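Local coordinates for protein Rv3592 (Mycobacterium tuberculosis, PDB 3HX9) that probably degrades heme oxidatively to mycobilins with release of its iron, and as a homodimer can bind two hemes in its active site, at residues V4-I9 with S88-E93. Numbering follows the deposited sequence.
Sequences VKINAI and SLLEFE. With HEM (protoporphyrin IX containing Fe), chain E.
Asn-7 and Leu-89 form part of the heme pocket wall. The Asn-7 amide lies nearly flat over the porphyrin edge, about 23° from its plane: CG stands anti to the backbone N (chi1 -156°), bringing Asn-7 OD1 to 3.2 Å from HEM CHD, while ND2 turns toward the vinyl group. Leu-89, also anti at chi1, sets CD1 3.8 Å from HEM CBC. Farther along this face Lys-5, bent at chi2 and chi4, crosses Glu-91 obliquely; Lys-5 NZ stays 4.7 Å from Glu-91 OE1 and has a weak, long ion pair with Asp-60. The face of Val-4, Ile-6, Leu-90 and Phe-92 is mainly apolar. There Ile-6 CD1 comes obliquely to Phe-92 CE2 at 4.0 Å, and Val-4 O lies in plane at that ring's edge. At this face's end, a water bridges Ala-8 O and Ser-88 OG. Six main-chain hydrogen bonds join the antiparallel strands, Ile-6 N to Leu-90 O and Leu-90 N to Ile-6 O both 2.8 Å and nearly straight. In this dimeric alpha-beta barrel, helix 60-68 packs on Lys-5, Leu-89 and Glu-91, and strand 51-57 flanks strand 4-9. The Phe-92 ring meets Phe-52 of the second subunit at about 40°, where a strand of that subunit pairs with residues 91-93, carrying the sheet across the interface.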
loop_
_atom_site.group_PDB
_atom_site.type_symbol
_atom_site.label_atom_id
_atom_site.label_comp_id
_atom_site.label_asym_id
_atom_site.label_seq_id
_atom_site.Cartn_x
_atom_site.Cartn_y
_atom_site.Cartn_z
ATOM N N VAL A 4 5.425 -4.751 -4.992
ATOM C CA VAL A 4 4.382 -3.720 -5.026
ATOM C C VAL A 4 5.016 -2.476 -5.628
ATOM O O VAL A 4 6.138 -2.091 -5.246
ATOM C CB VAL A 4 3.904 -3.403 -3.563
ATOM C CG1 VAL A 4 2.965 -2.222 -3.629
ATOM C CG2 VAL A 4 3.068 -4.521 -3.040
ATOM N N LYS A 5 4.344 -1.912 -6.618
ATOM C CA LYS A 5 4.784 -0.662 -7.237
ATOM C C LYS A 5 3.668 0.349 -7.048
ATOM O O LYS A 5 2.569 0.162 -7.549
ATOM C CB LYS A 5 5.021 -0.926 -8.710
ATOM C CG LYS A 5 6.035 -2.115 -8.991
ATOM C CD LYS A 5 7.498 -1.736 -8.474
ATOM C CE LYS A 5 8.632 -2.704 -8.936
ATOM N NZ LYS A 5 7.939 -3.854 -9.234
ATOM N N ILE A 6 3.939 1.447 -6.333
ATOM C CA ILE A 6 2.860 2.348 -6.020
ATOM C C ILE A 6 3.164 3.641 -6.802
ATOM O O ILE A 6 4.290 4.168 -6.620
ATOM C CB ILE A 6 2.920 2.715 -4.510
ATOM C CG1 ILE A 6 2.816 1.440 -3.645
ATOM C CG2 ILE A 6 1.756 3.774 -4.162
ATOM C CD1 ILE A 6 2.477 1.660 -2.164
ATOM N N ASN A 7 2.227 4.100 -7.603
ATOM C CA ASN A 7 2.349 5.471 -8.137
ATOM C C ASN A 7 1.680 6.384 -7.174
ATOM O O ASN A 7 0.461 6.301 -7.016
ATOM C CB ASN A 7 1.821 5.584 -9.563
ATOM C CG ASN A 7 2.455 6.764 -10.308
ATOM O OD1 ASN A 7 1.750 7.460 -11.028
ATOM N ND2 ASN A 7 3.740 6.947 -10.148
ATOM N N ALA A 8 2.458 7.293 -6.547
ATOM C CA ALA A 8 1.865 8.205 -5.583
ATOM C C ALA A 8 1.660 9.510 -6.324
ATOM O O ALA A 8 2.638 10.209 -6.609
ATOM C CB ALA A 8 2.750 8.373 -4.282
ATOM N N ILE A 9 0.413 9.839 -6.622
ATOM C CA ILE A 9 0.081 10.894 -7.612
ATOM C C ILE A 9 -0.511 12.104 -6.921
ATOM O O ILE A 9 -1.309 12.008 -5.981
ATOM C CB ILE A 9 -0.804 10.390 -8.722
ATOM C CG1 ILE A 9 -2.062 9.702 -8.148
ATOM C CG2 ILE A 9 0.007 9.439 -9.514
ATOM C CD1 ILE A 9 -3.082 9.306 -9.231
ATOM N N SER A 88 5.264 10.019 -7.959
ATOM C CA SER A 88 6.487 9.406 -7.459
ATOM C C SER A 88 6.208 7.911 -7.456
ATOM O O SER A 88 5.253 7.503 -6.841
ATOM C CB SER A 88 6.776 9.822 -6.017
ATOM O OG SER A 88 7.062 11.245 -5.983
ATOM N N LEU A 89 7.085 7.134 -8.067
ATOM C CA LEU A 89 6.951 5.635 -8.032
ATOM C C LEU A 89 7.655 5.161 -6.813
ATOM O O LEU A 89 8.909 5.405 -6.653
ATOM C CB LEU A 89 7.707 5.057 -9.251
ATOM C CG LEU A 89 7.673 3.537 -9.448
ATOM C CD1 LEU A 89 6.268 2.994 -9.432
ATOM C CD2 LEU A 89 8.339 3.260 -10.769
ATOM N N LEU A 90 6.942 4.436 -5.935
ATOM C CA LEU A 90 7.483 3.901 -4.735
ATOM C C LEU A 90 7.513 2.393 -4.950
ATOM O O LEU A 90 6.478 1.813 -5.297
ATOM C CB LEU A 90 6.608 4.233 -3.480
ATOM C CG LEU A 90 6.059 5.658 -3.483
ATOM C CD1 LEU A 90 5.102 5.867 -2.323
ATOM C CD2 LEU A 90 7.200 6.722 -3.472
ATOM N N GLU A 91 8.697 1.782 -4.758
ATOM C CA GLU A 91 8.843 0.361 -5.105
ATOM C C GLU A 91 9.276 -0.503 -3.956
ATOM O O GLU A 91 10.186 -0.180 -3.202
ATOM C CB GLU A 91 9.879 0.177 -6.234
ATOM C CG GLU A 91 9.663 1.175 -7.399
ATOM C CD GLU A 91 10.622 0.917 -8.558
ATOM O OE1 GLU A 91 10.884 -0.258 -8.939
ATOM O OE2 GLU A 91 11.073 1.923 -9.138
ATOM N N PHE A 92 8.605 -1.653 -3.824
ATOM C CA PHE A 92 8.810 -2.438 -2.632
ATOM C C PHE A 92 8.826 -3.917 -3.004
ATOM O O PHE A 92 8.305 -4.299 -4.027
ATOM C CB PHE A 92 7.637 -2.338 -1.624
ATOM C CG PHE A 92 7.390 -0.960 -1.121
ATOM C CD1 PHE A 92 7.963 -0.555 0.089
ATOM C CD2 PHE A 92 6.591 -0.082 -1.847
ATOM C CE1 PHE A 92 7.718 0.793 0.594
ATOM C CE2 PHE A 92 6.336 1.267 -1.338
ATOM C CZ PHE A 92 6.928 1.664 -0.145
ATOM N N GLU A 93 9.360 -4.707 -2.096
ATOM C CA GLU A 93 9.256 -6.188 -2.174
ATOM C C GLU A 93 8.356 -6.672 -1.040
ATOM O O GLU A 93 8.389 -6.176 0.077
ATOM C CB GLU A 93 10.640 -6.847 -2.070
ATOM C CG GLU A 93 11.519 -6.759 -3.351
ATOM C CD GLU A 93 13.057 -6.958 -3.089
ATOM O OE1 GLU A 93 13.467 -7.144 -1.919
ATOM O OE2 GLU A 93 13.851 -6.885 -4.074
HETATM C CHA HEM E . -1.275 8.990 -14.992
HETATM C CHB HEM E . -4.063 5.003 -14.919
HETATM C CHC HEM E . -0.370 2.523 -12.937
HETATM C CHD HEM E . 2.572 6.268 -13.866
HETATM C C1A HEM E . -2.346 8.123 -15.067
HETATM C C2A HEM E . -3.686 8.535 -15.412
HETATM C C3A HEM E . -4.447 7.441 -15.412
HETATM C C4A HEM E . -3.647 6.330 -15.030
HETATM C CMA HEM E . -5.954 7.329 -15.670
HETATM C CAA HEM E . -4.101 10.000 -15.734
HETATM C CBA HEM E . -4.416 10.725 -14.415
HETATM C CGA HEM E . -4.897 12.162 -14.553
HETATM O O1A HEM E . -4.213 13.031 -14.048
HETATM O O2A HEM E . -5.943 12.432 -15.152
HETATM C C1B HEM E . -3.289 4.020 -14.361
HETATM C C2B HEM E . -3.779 2.686 -14.054
HETATM C C3B HEM E . -2.754 1.994 -13.491
HETATM C C4B HEM E . -1.597 2.877 -13.410
HETATM C CMB HEM E . -5.187 2.137 -14.334
HETATM C CAB HEM E . -2.881 0.563 -12.974
HETATM C CBB HEM E . -1.864 -0.290 -12.914
HETATM C C1C HEM E . 0.743 3.318 -13.037
HETATM C C2C HEM E . 2.050 2.979 -12.533
HETATM C C3C HEM E . 2.800 4.065 -12.785
HETATM C C4C HEM E . 2.042 5.061 -13.453
HETATM C CMC HEM E . 2.462 1.735 -11.720
HETATM C CAC HEM E . 4.271 4.231 -12.441
HETATM C CBC HEM E . 5.106 3.343 -12.990
HETATM C C1D HEM E . 1.821 7.348 -14.237
HETATM C C2D HEM E . 2.371 8.654 -14.436
HETATM C C3D HEM E . 1.170 9.516 -14.784
HETATM C C4D HEM E . 0.015 8.633 -14.733
HETATM C CMD HEM E . 3.881 9.016 -14.318
HETATM C CAD HEM E . 1.192 11.020 -15.083
HETATM C CBD HEM E . 1.007 11.686 -13.708
HETATM C CGD HEM E . 1.243 13.197 -13.859
HETATM O O1D HEM E . 1.154 13.708 -14.978
HETATM O O2D HEM E . 1.631 13.920 -12.914
HETATM N NA HEM E . -2.342 6.742 -14.819
HETATM N NB HEM E . -1.982 4.093 -13.979
HETATM N NC HEM E . 0.759 4.585 -13.624
HETATM N ND HEM E . 0.444 7.389 -14.363
HETATM FE FE HEM E . -0.840 5.837 -13.900
HETATM O O HOH W 1 4.425 12.208 -5.686
#